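PDB 6Q75: GH26A from Muricauda sp. MAR_2010_75, which probably hydrolyses beta-mannosidic bonds in mannan-type polysaccharides. Local coordinates for residues His176-Val181 against Trp216-Asn221; Ser58-Lys63 against Val298-Ile303; Glu94-Tyr99 against Ala166-Leu171. One frame throughout, in Å; residues are numbered along the deposited sequence.

Contact 1. Residues His176-Val181 against Trp216-Asn221; sequences HEMNGV and WVWNAN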
loop_
_atom_site.group_PDB
_atom_site.type_symbol
_atom_site.label_atom_id
_atom_site.label_comp_id
_atom_site.label_asym_id
_atom_site.label_seq_id
_atom_site.Cartn_x
_atom_site.Cartn_y
_atom_site.Cartn_z
ATOM N N HIS A 176 3.100 -5.532 -3.199
ATOM C CA HIS A 176 1.962 -5.024 -3.948
ATOM C C HIS A 176 2.020 -5.468 -5.416
ATOM O O HIS A 176 3.053 -5.910 -5.928
ATOM C CB HIS A 176 1.936 -3.497 -3.871
ATOM C CG HIS A 176 3.174 -2.884 -4.444
ATOM N ND1 HIS A 176 4.417 -3.085 -3.893
ATOM C CD2 HIS A 176 3.370 -2.152 -5.563
ATOM C CE1 HIS A 176 5.329 -2.467 -4.626
ATOM N NE2 HIS A 176 4.714 -1.883 -5.643
ATOM N N GLU A 177 0.875 -5.359 -6.097
ATOM C CA GLU A 177 0.764 -5.743 -7.521
ATOM C C GLU A 177 1.206 -7.198 -7.739
ATOM O O GLU A 177 1.775 -7.565 -8.773
ATOM C CB GLU A 177 1.547 -4.765 -8.411
ATOM C CG GLU A 177 0.902 -3.351 -8.375
ATOM C CD GLU A 177 1.610 -2.286 -9.233
ATOM O OE1 GLU A 177 2.591 -2.594 -9.960
ATOM O OE2 GLU A 177 1.144 -1.123 -9.208
ATOM N N MET A 178 0.867 -8.053 -6.778
ATOM C CA MET A 178 1.357 -9.428 -6.788
ATOM C C MET A 178 0.695 -10.281 -7.857
ATOM O O MET A 178 1.205 -11.370 -8.157
ATOM C CB MET A 178 1.139 -10.051 -5.406
ATOM C CG MET A 178 -0.323 -10.426 -5.099
ATOM S SD MET A 178 -1.454 -9.023 -4.872
ATOM C CE MET A 178 -0.952 -8.332 -3.314
ATOM N N ASN A 179 -0.419 -9.814 -8.444
ATOM C CA ASN A 179 -1.026 -10.544 -9.549
ATOM C C ASN A 179 -0.377 -10.195 -10.877
ATOM O O ASN A 179 -0.678 -10.841 -11.888
ATOM C CB ASN A 179 -2.549 -10.298 -9.603
ATOM C CG ASN A 179 -2.912 -8.822 -9.716
ATOM O OD1 ASN A 179 -2.230 -7.960 -9.172
ATOM N ND2 ASN A 179 -4.002 -8.526 -10.443
ATOM N N GLY A 180 0.534 -9.221 -10.885
ATOM C CA GLY A 180 1.242 -8.885 -12.103
ATOM C C GLY A 180 2.435 -9.788 -12.322
ATOM O O GLY A 180 2.903 -10.490 -11.412
ATOM N N VAL A 181 2.954 -9.759 -13.558
ATOM C CA VAL A 181 4.105 -10.581 -13.909
ATOM C C VAL A 181 5.434 -9.847 -13.747
ATOM O O VAL A 181 6.495 -10.463 -13.927
ATOM C CB VAL A 181 4.003 -11.126 -15.352
ATOM C CG1 VAL A 181 2.729 -11.959 -15.510
ATOM C CG2 VAL A 181 4.023 -9.962 -16.392
ATOM N N TRP A 216 -3.352 -4.333 7.561
ATOM C CA TRP A 216 -2.767 -5.100 6.467
ATOM C C TRP A 216 -3.539 -4.853 5.185
ATOM O O TRP A 216 -4.686 -5.292 5.042
ATOM C CB TRP A 216 -2.711 -6.589 6.798
ATOM C CG TRP A 216 -1.601 -6.852 7.789
ATOM C CD1 TRP A 216 -1.598 -6.563 9.126
ATOM C CD2 TRP A 216 -0.289 -7.348 7.482
ATOM N NE1 TRP A 216 -0.380 -6.903 9.678
ATOM C CE2 TRP A 216 0.438 -7.381 8.687
ATOM C CE3 TRP A 216 0.324 -7.804 6.315
ATOM C CZ2 TRP A 216 1.756 -7.826 8.747
ATOM C CZ3 TRP A 216 1.629 -8.250 6.377
ATOM C CH2 TRP A 216 2.326 -8.276 7.599
ATOM N N VAL A 217 -2.890 -4.185 4.233
ATOM C CA VAL A 217 -3.540 -3.814 2.979
ATOM C C VAL A 217 -2.986 -4.735 1.910
ATOM O O VAL A 217 -1.797 -4.658 1.568
ATOM C CB VAL A 217 -3.309 -2.349 2.602
ATOM C CG1 VAL A 217 -4.105 -2.019 1.289
ATOM C CG2 VAL A 217 -3.732 -1.417 3.751
ATOM N N TRP A 218 -3.857 -5.590 1.370
ATOM C CA TRP A 218 -3.522 -6.475 0.263
ATOM C C TRP A 218 -3.802 -5.693 -1.012
ATOM O O TRP A 218 -4.959 -5.421 -1.316
ATOM C CB TRP A 218 -4.370 -7.743 0.355
ATOM C CG TRP A 218 -4.163 -8.779 -0.735
ATOM C CD1 TRP A 218 -3.261 -9.825 -0.737
ATOM C CD2 TRP A 218 -4.926 -8.908 -1.931
ATOM N NE1 TRP A 218 -3.418 -10.583 -1.877
ATOM C CE2 TRP A 218 -4.429 -10.036 -2.629
ATOM C CE3 TRP A 218 -5.981 -8.169 -2.494
ATOM C CZ2 TRP A 218 -4.945 -10.437 -3.856
ATOM C CZ3 TRP A 218 -6.490 -8.578 -3.722
ATOM C CH2 TRP A 218 -5.980 -9.697 -4.381
ATOM N N ASN A 219 -2.739 -5.301 -1.735
ATOM C CA ASN A 219 -2.816 -4.285 -2.795
ATOM C C ASN A 219 -2.424 -4.954 -4.114
ATOM O O ASN A 219 -1.235 -5.156 -4.378
ATOM C CB ASN A 219 -1.878 -3.112 -2.464
ATOM C CG ASN A 219 -2.139 -1.844 -3.303
ATOM O OD1 ASN A 219 -1.789 -0.746 -2.872
ATOM N ND2 ASN A 219 -2.739 -1.993 -4.495
ATOM N N ALA A 220 -3.414 -5.263 -4.948
ATOM C CA ALA A 220 -3.187 -5.906 -6.232
ATOM C C ALA A 220 -3.107 -4.864 -7.347
ATOM O O ALA A 220 -3.112 -3.654 -7.111
ATOM C CB ALA A 220 -4.296 -6.925 -6.504
ATOM N N ASN A 221 -3.002 -5.349 -8.581
ATOM C CA ASN A 221 -3.104 -4.521 -9.785
ATOM C C ASN A 221 -4.409 -4.814 -10.509
ATOM O O ASN A 221 -4.897 -5.937 -10.500
ATOM C CB ASN A 221 -1.937 -4.811 -10.740
ATOM C CG ASN A 221 -1.620 -3.624 -11.655
ATOM O OD1 ASN A 221 -0.839 -2.757 -11.282
ATOM N ND2 ASN A 221 -2.235 -3.584 -12.835
#
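Asn179 lies against the backbone of Asn221 and uses both ends of its amide there. Asn179 ND2 donates to Asn221 O at 2.7 Å, with the acceptor almost in the amide plane, and Asn179 OD1 accepts from Asn221 N at 2.8 Å. Both bonds are nearly straight, 171° and 165° at the hydrogen, and ND2 has a second acceptor in Tyr232 O, so the amide is fixed in rotation. Its CG sits between the backbone N and the carbonyl carbon (chi1 57°), which turns the amide from the Glu177-Gly180 type I turn to the strand. With an alanine in place of Asn179, Asn221 N and O, and Tyr232 O, would probably lose these mates and the turn could shift against the strand end. The two segments belong to the (beta/alpha)8 barrel of clan GH-A: 216-221 lies on its fifth strand, and 176-181 is part of the loop after the fourth, where such enzymes usually carry the acid/base glutamate. Glu177 N donates a hydrogen bond to Asn219 O at 2.7 Å. The Glu177 carboxylate stands roughly perpendicular to the Asn221 amide; its OE1 bonds instead to Trp182 NE1 and to a bound Tris molecule. Met178 doubles back through two bends in its chain and lays CE over the face of the Trp218 five-membered ring, 3.8 Å from the centroid, with SD reaching the same ring obliquely in a Met-aromatic contact. Trp218 NE1 is held by Phe237 O.

Contact 2. Residues Ser58-Lys63 against Val298-Ile303; sequences SSFYNK and VWSNWI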
loop_
_atom_site.group_PDB
_atom_site.type_symbol
_atom_site.label_atom_id
_atom_site.label_comp_id
_atom_site.label_asym_id
_atom_site.label_seq_id
_atom_site.Cartn_x
_atom_site.Cartn_y
_atom_site.Cartn_z
ATOM N N SER A 58 7.976 13.970 1.439
ATOM C CA SER A 58 6.768 14.780 1.385
ATOM C C SER A 58 6.721 15.680 0.150
ATOM O O SER A 58 5.809 16.510 0.034
ATOM C CB SER A 58 6.647 15.608 2.663
ATOM O OG SER A 58 6.301 14.784 3.765
ATOM N N SER A 59 7.656 15.523 -0.797
ATOM C CA SER A 59 7.771 16.510 -1.864
ATOM C C SER A 59 6.512 16.558 -2.724
ATOM O O SER A 59 6.049 17.645 -3.090
ATOM C CB SER A 59 9.005 16.236 -2.729
ATOM O OG SER A 59 8.898 15.014 -3.439
ATOM N N PHE A 60 5.938 15.406 -3.058
ATOM C CA PHE A 60 4.734 15.423 -3.879
ATOM C C PHE A 60 3.458 15.567 -3.060
ATOM O O PHE A 60 2.466 16.097 -3.582
ATOM C CB PHE A 60 4.688 14.186 -4.774
ATOM C CG PHE A 60 5.799 14.184 -5.778
ATOM C CD1 PHE A 60 5.764 15.068 -6.852
ATOM C CD2 PHE A 60 6.917 13.369 -5.607
ATOM C CE1 PHE A 60 6.802 15.119 -7.763
ATOM C CE2 PHE A 60 7.970 13.413 -6.527
ATOM C CZ PHE A 60 7.912 14.290 -7.598
ATOM N N TYR A 61 3.489 15.179 -1.783
ATOM C CA TYR A 61 2.441 15.574 -0.846
ATOM C C TYR A 61 2.301 17.091 -0.805
ATOM O O TYR A 61 1.193 17.639 -0.931
ATOM C CB TYR A 61 2.777 15.029 0.547
ATOM C CG TYR A 61 1.720 15.274 1.598
ATOM C CD1 TYR A 61 1.720 16.440 2.346
ATOM C CD2 TYR A 61 0.726 14.327 1.850
ATOM C CE1 TYR A 61 0.756 16.674 3.316
ATOM C CE2 TYR A 61 -0.236 14.537 2.835
ATOM C CZ TYR A 61 -0.221 15.715 3.555
ATOM O OH TYR A 61 -1.181 15.948 4.510
ATOM N N ASN A 62 3.432 17.789 -0.678
ATOM C CA ASN A 62 3.412 19.248 -0.660
ATOM C C ASN A 62 2.970 19.807 -2.002
ATOM O O ASN A 62 2.268 20.824 -2.055
ATOM C CB ASN A 62 4.791 19.789 -0.299
ATOM C CG ASN A 62 5.169 19.489 1.132
ATOM O OD1 ASN A 62 4.300 19.247 1.974
ATOM N ND2 ASN A 62 6.464 19.516 1.423
ATOM N N LYS A 63 3.370 19.165 -3.102
ATOM C CA LYS A 63 2.923 19.632 -4.420
ATOM C C LYS A 63 1.413 19.479 -4.579
ATOM O O LYS A 63 0.741 20.369 -5.122
ATOM C CB LYS A 63 3.658 18.873 -5.526
ATOM C CG LYS A 63 3.346 19.396 -6.931
ATOM C CD LYS A 63 3.970 18.519 -8.018
ATOM C CE LYS A 63 5.336 19.006 -8.411
ATOM N NZ LYS A 63 5.584 18.872 -9.900
ATOM N N VAL A 298 -2.365 9.155 -5.297
ATOM C CA VAL A 298 -1.711 9.493 -6.556
ATOM C C VAL A 298 -0.218 9.216 -6.471
ATOM O O VAL A 298 0.425 9.449 -5.433
ATOM C CB VAL A 298 -1.992 10.958 -6.922
ATOM C CG1 VAL A 298 -1.265 11.332 -8.198
ATOM C CG2 VAL A 298 -3.462 11.142 -7.099
ATOM N N TRP A 299 0.339 8.687 -7.554
ATOM C CA TRP A 299 1.741 8.271 -7.573
ATOM C C TRP A 299 2.634 9.467 -7.872
ATOM O O TRP A 299 2.757 9.877 -9.020
ATOM C CB TRP A 299 1.959 7.182 -8.612
ATOM C CG TRP A 299 3.355 6.607 -8.497
ATOM C CD1 TRP A 299 4.435 6.911 -9.268
ATOM C CD2 TRP A 299 3.818 5.693 -7.492
ATOM N NE1 TRP A 299 5.537 6.194 -8.842
ATOM C CE2 TRP A 299 5.182 5.448 -7.746
ATOM C CE3 TRP A 299 3.198 5.028 -6.424
ATOM C CZ2 TRP A 299 5.952 4.577 -6.951
ATOM C CZ3 TRP A 299 3.957 4.171 -5.646
ATOM C CH2 TRP A 299 5.322 3.955 -5.913
ATOM N N SER A 300 3.296 10.005 -6.849
ATOM C CA SER A 300 4.285 11.068 -7.049
ATOM C C SER A 300 3.908 12.113 -8.089
ATOM O O SER A 300 2.893 12.791 -7.928
ATOM C CB SER A 300 5.631 10.446 -7.385
ATOM O OG SER A 300 6.034 9.658 -6.243
ATOM N N ASN A 301 4.727 12.298 -9.135
ATOM C CA ASN A 301 4.452 13.442 -10.008
ATOM C C ASN A 301 3.342 13.174 -11.005
ATOM O O ASN A 301 3.077 14.045 -11.846
ATOM C CB ASN A 301 5.710 13.913 -10.767
ATOM C CG ASN A 301 5.587 15.378 -11.250
ATOM O OD1 ASN A 301 5.097 16.236 -10.518
ATOM N ND2 ASN A 301 6.018 15.652 -12.487
ATOM N N TRP A 302 2.663 12.024 -10.939
ATOM C CA TRP A 302 1.446 11.876 -11.734
ATOM C C TRP A 302 0.396 12.895 -11.310
ATOM O O TRP A 302 -0.526 13.186 -12.083
ATOM C CB TRP A 302 0.910 10.449 -11.627
ATOM C CG TRP A 302 1.486 9.457 -12.615
ATOM C CD1 TRP A 302 0.800 8.776 -13.578
ATOM C CD2 TRP A 302 2.862 9.032 -12.737
ATOM N NE1 TRP A 302 1.645 7.960 -14.290
ATOM C CE2 TRP A 302 2.919 8.096 -13.794
ATOM C CE3 TRP A 302 4.041 9.361 -12.065
ATOM C CZ2 TRP A 302 4.111 7.480 -14.186
ATOM C CZ3 TRP A 302 5.221 8.749 -12.449
ATOM C CH2 TRP A 302 5.247 7.821 -13.505
ATOM N N ILE A 303 0.551 13.491 -10.125
ATOM C CA ILE A 303 -0.346 14.557 -9.700
ATOM C C ILE A 303 -0.303 15.717 -10.692
ATOM O O ILE A 303 -1.276 16.457 -10.827
ATOM C CB ILE A 303 -0.010 15.006 -8.259
ATOM C CG1 ILE A 303 -1.117 15.901 -7.680
ATOM C CG2 ILE A 303 1.328 15.736 -8.211
ATOM C CD1 ILE A 303 -2.508 15.211 -7.562
#
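Phe60 lays one face of its ring over the peptide joining Ser300 to Asn301: Phe60 CG is 3.6 Å from Ser300 C, and Asn301 N lies above the same face, both toward the rim. Beside the peptide, Ser300 CB approaches that face in a CH-pi contact, 4.0 Å from the centroid of the Phe60 ring. On one flank of the ring, toward its outer end, Phe60 CE1 meets Asn301 CB at 3.4 Å, and the side chains of Phe60 and Asn301 cross at about a right angle. The peptide is presented by a type II' turn from Trp299 to Trp302, whose first corner is Ser300 with phi 40° and psi -122°. In the barrel this turn leads out of the last strand, 293-299, while helix 59-68 follows the first, 46-51; the two strands pair in the sheet, so the contact lies beside the seam where the barrel closes. Gln50 of the first strand meets both Phe60 and Ile303. One turn of helix beyond Phe60, Lys63 starts out extended, with CG anti to the backbone N (chi1 -174°), then bends at its last two torsions to donate a hydrogen bond from Lys63 NZ to Asn301 OD1 at 2.8 Å, tilted out of the carbonyl plane. Glu304 forms a salt bridge with Lys63 NZ and accepts a hydrogen bond from Asn301 ND2. Nearer its backbone, Lys63 CD lies 3.8 Å from Ile303 CG2 as the two side chains pass in opposite directions.

Contact 3. Residues Glu94-Tyr99 against Ala166-Leu171; sequences EAIDKY and AKVPIL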
loop_
_atom_site.group_PDB
_atom_site.type_symbol
_atom_site.label_atom_id
_atom_site.label_comp_id
_atom_site.label_asym_id
_atom_site.label_seq_id
_atom_site.Cartn_x
_atom_site.Cartn_y
_atom_site.Cartn_z
ATOM N N GLU A 94 9.690 11.505 9.035
ATOM C CA GLU A 94 8.647 12.273 8.367
ATOM C C GLU A 94 7.268 11.669 8.606
ATOM O O GLU A 94 6.288 12.415 8.701
ATOM C CB GLU A 94 8.960 12.410 6.873
ATOM C CG GLU A 94 7.914 13.254 6.142
ATOM C CD GLU A 94 8.043 14.743 6.448
ATOM O OE1 GLU A 94 8.987 15.138 7.164
ATOM O OE2 GLU A 94 7.201 15.535 5.963
ATOM N N ALA A 95 7.173 10.339 8.749
ATOM C CA ALA A 95 5.877 9.733 9.055
ATOM C C ALA A 95 5.363 10.201 10.411
ATOM O O ALA A 95 4.167 10.470 10.569
ATOM C CB ALA A 95 5.971 8.207 9.035
ATOM N N ILE A 96 6.248 10.272 11.417
ATOM C CA ILE A 96 5.807 10.761 12.722
ATOM C C ILE A 96 5.382 12.218 12.624
ATOM O O ILE A 96 4.343 12.611 13.172
ATOM C CB ILE A 96 6.897 10.552 13.781
ATOM C CG1 ILE A 96 7.010 9.067 14.123
ATOM C CG2 ILE A 96 6.595 11.343 15.035
ATOM C CD1 ILE A 96 8.358 8.680 14.765
ATOM N N ASP A 97 6.163 13.042 11.917
ATOM C CA ASP A 97 5.755 14.434 11.737
ATOM C C ASP A 97 4.404 14.532 11.035
ATOM O O ASP A 97 3.548 15.315 11.457
ATOM C CB ASP A 97 6.792 15.236 10.930
ATOM C CG ASP A 97 8.024 15.643 11.755
ATOM O OD1 ASP A 97 8.051 15.408 12.983
ATOM O OD2 ASP A 97 8.946 16.262 11.166
ATOM N N LYS A 98 4.193 13.753 9.958
ATOM C CA LYS A 98 2.926 13.837 9.231
ATOM C C LYS A 98 1.761 13.362 10.088
ATOM O O LYS A 98 0.702 14.000 10.110
ATOM C CB LYS A 98 3.009 13.047 7.926
ATOM C CG LYS A 98 3.778 13.781 6.850
ATOM C CD LYS A 98 2.920 14.892 6.245
ATOM C CE LYS A 98 3.746 15.871 5.438
ATOM N NZ LYS A 98 4.505 16.819 6.284
ATOM N N TYR A 99 1.957 12.276 10.841
ATOM C CA TYR A 99 0.948 11.825 11.788
ATOM C C TYR A 99 0.649 12.917 12.816
ATOM O O TYR A 99 -0.516 13.186 13.137
ATOM C CB TYR A 99 1.432 10.536 12.477
ATOM C CG TYR A 99 0.413 9.965 13.424
ATOM C CD1 TYR A 99 -0.807 9.517 12.947
ATOM C CD2 TYR A 99 0.642 9.930 14.789
ATOM C CE1 TYR A 99 -1.758 9.011 13.791
ATOM C CE2 TYR A 99 -0.315 9.420 15.660
ATOM C CZ TYR A 99 -1.516 8.962 15.148
ATOM O OH TYR A 99 -2.494 8.463 15.976
ATOM N N ALA A 166 5.833 5.336 18.718
ATOM C CA ALA A 166 5.227 6.657 18.562
ATOM C C ALA A 166 3.711 6.602 18.420
ATOM O O ALA A 166 3.090 7.659 18.248
ATOM C CB ALA A 166 5.820 7.370 17.340
ATOM N N LYS A 167 3.114 5.407 18.468
ATOM C CA LYS A 167 1.663 5.201 18.393
ATOM C C LYS A 167 1.091 5.628 17.041
ATOM O O LYS A 167 -0.012 6.156 16.976
ATOM C CB LYS A 167 0.920 5.912 19.538
ATOM C CG LYS A 167 1.570 5.651 20.921
ATOM C CD LYS A 167 0.933 6.459 22.054
ATOM C CE LYS A 167 -0.554 6.218 22.185
ATOM N NZ LYS A 167 -1.104 6.864 23.433
ATOM N N VAL A 168 1.823 5.363 15.965
ATOM C CA VAL A 168 1.370 5.655 14.602
ATOM C C VAL A 168 0.793 4.378 14.002
ATOM O O VAL A 168 1.538 3.404 13.818
ATOM C CB VAL A 168 2.512 6.199 13.725
ATOM C CG1 VAL A 168 1.979 6.617 12.284
ATOM C CG2 VAL A 168 3.214 7.375 14.402
ATOM N N PRO A 169 -0.493 4.346 13.639
ATOM C CA PRO A 169 -1.023 3.208 12.888
ATOM C C PRO A 169 -0.618 3.346 11.431
ATOM O O PRO A 169 -0.568 4.461 10.900
ATOM C CB PRO A 169 -2.543 3.369 13.041
ATOM C CG PRO A 169 -2.719 4.872 13.061
ATOM C CD PRO A 169 -1.461 5.455 13.718
ATOM N N ILE A 170 -0.356 2.213 10.768
ATOM C CA ILE A 170 0.199 2.230 9.411
ATOM C C ILE A 170 -0.717 1.462 8.463
ATOM O O ILE A 170 -1.028 0.299 8.710
ATOM C CB ILE A 170 1.616 1.623 9.390
ATOM C CG1 ILE A 170 2.502 2.316 10.436
ATOM C CG2 ILE A 170 2.211 1.624 7.957
ATOM C CD1 ILE A 170 2.810 3.752 10.135
ATOM N N LEU A 171 -1.146 2.105 7.357
ATOM C CA LEU A 171 -1.731 1.322 6.276
ATOM C C LEU A 171 -0.584 0.642 5.532
ATOM O O LEU A 171 0.082 1.259 4.691
ATOM C CB LEU A 171 -2.544 2.224 5.336
ATOM C CG LEU A 171 -3.735 2.890 6.030
ATOM C CD1 LEU A 171 -4.318 3.997 5.120
ATOM C CD2 LEU A 171 -4.837 1.874 6.376
HETATM O O HOH W 1 -1.691 7.646 18.396
#
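Val168 is the bump and the side chains of Tyr99 and Ile96, one helical turn apart, form the hollow that takes it. Its two methyls press against the root of the tyrosine, with Val168 CG2 at 3.6 Å from Tyr99 CD2 and CG1 beside CG and CB. Val168 CG2 also reaches across to Ile96 CG1 at 4.2 Å, so one methyl touches both sides of the hollow. Tyr99 and Val168 run past each other in opposite directions, which carries the ring back over the valine's own backbone: Val168 CA lies over the middle of one face of the Tyr99 ring, 4.3 Å from the centroid and 11° off the normal. The first torsion of Tyr99 (chi1 -177°) swings the ring away from its own backbone N, out over the valine. Farther out, Pro169 CD comes to Tyr99 CE1 at 3.6 Å, an oblique approach, with the two side chains crossing at about a right angle.

Ala166 supplies a second, smaller bump. Ala166 CB fits against the end of Ile96, 3.8 Å from Ile96 CG1 and equally near CD1. Between the two bumps the chain reverses through a Schellman motif, with Lys167 at positive phi (65°). This turn directs Lys167 O toward the tip of Tyr99, where a water bridges them, 2.7 Å from Tyr99 OH and 2.7 Å from Lys167 O, to which it donates. No direct hydrogen bond crosses the contact; the packing is mostly apolar, with a water bridge at the tyrosine hydroxyl.

Helix 88-100 thus meets the junction between helix 144-165 and strand 170-173, at the amino-terminal end of the barrel strands. Strand 104-108, which follows helix 88-100, pairs with 170-173, and its Val105 touches Val168; helix 30-40 packs against Pro169.

All three contacts belong to one barrel. Contact 1, at the carboxyl ends of strands, borders the pocket: the nearest atoms of the His176 side chain and a bound Tris, probably from the crystallisation liquor, lie about 3 Å apart. Contact 2 has its centre 21 Å from that of contact 1, nearest atoms about 6 Å apart; Glu277 touches Glu177 and Trp299, linking the two. Contact 3, whose centre is 23 Å from that of contact 1, meets it through Val217 CG2 and Leu171 CB at 4.1 Å, on neighbouring strands. Contacts 2 and 3, centres 18 Å apart, join through a probable hydrogen bond of Ser58 OG to Glu94 OE2, 2.5 Å.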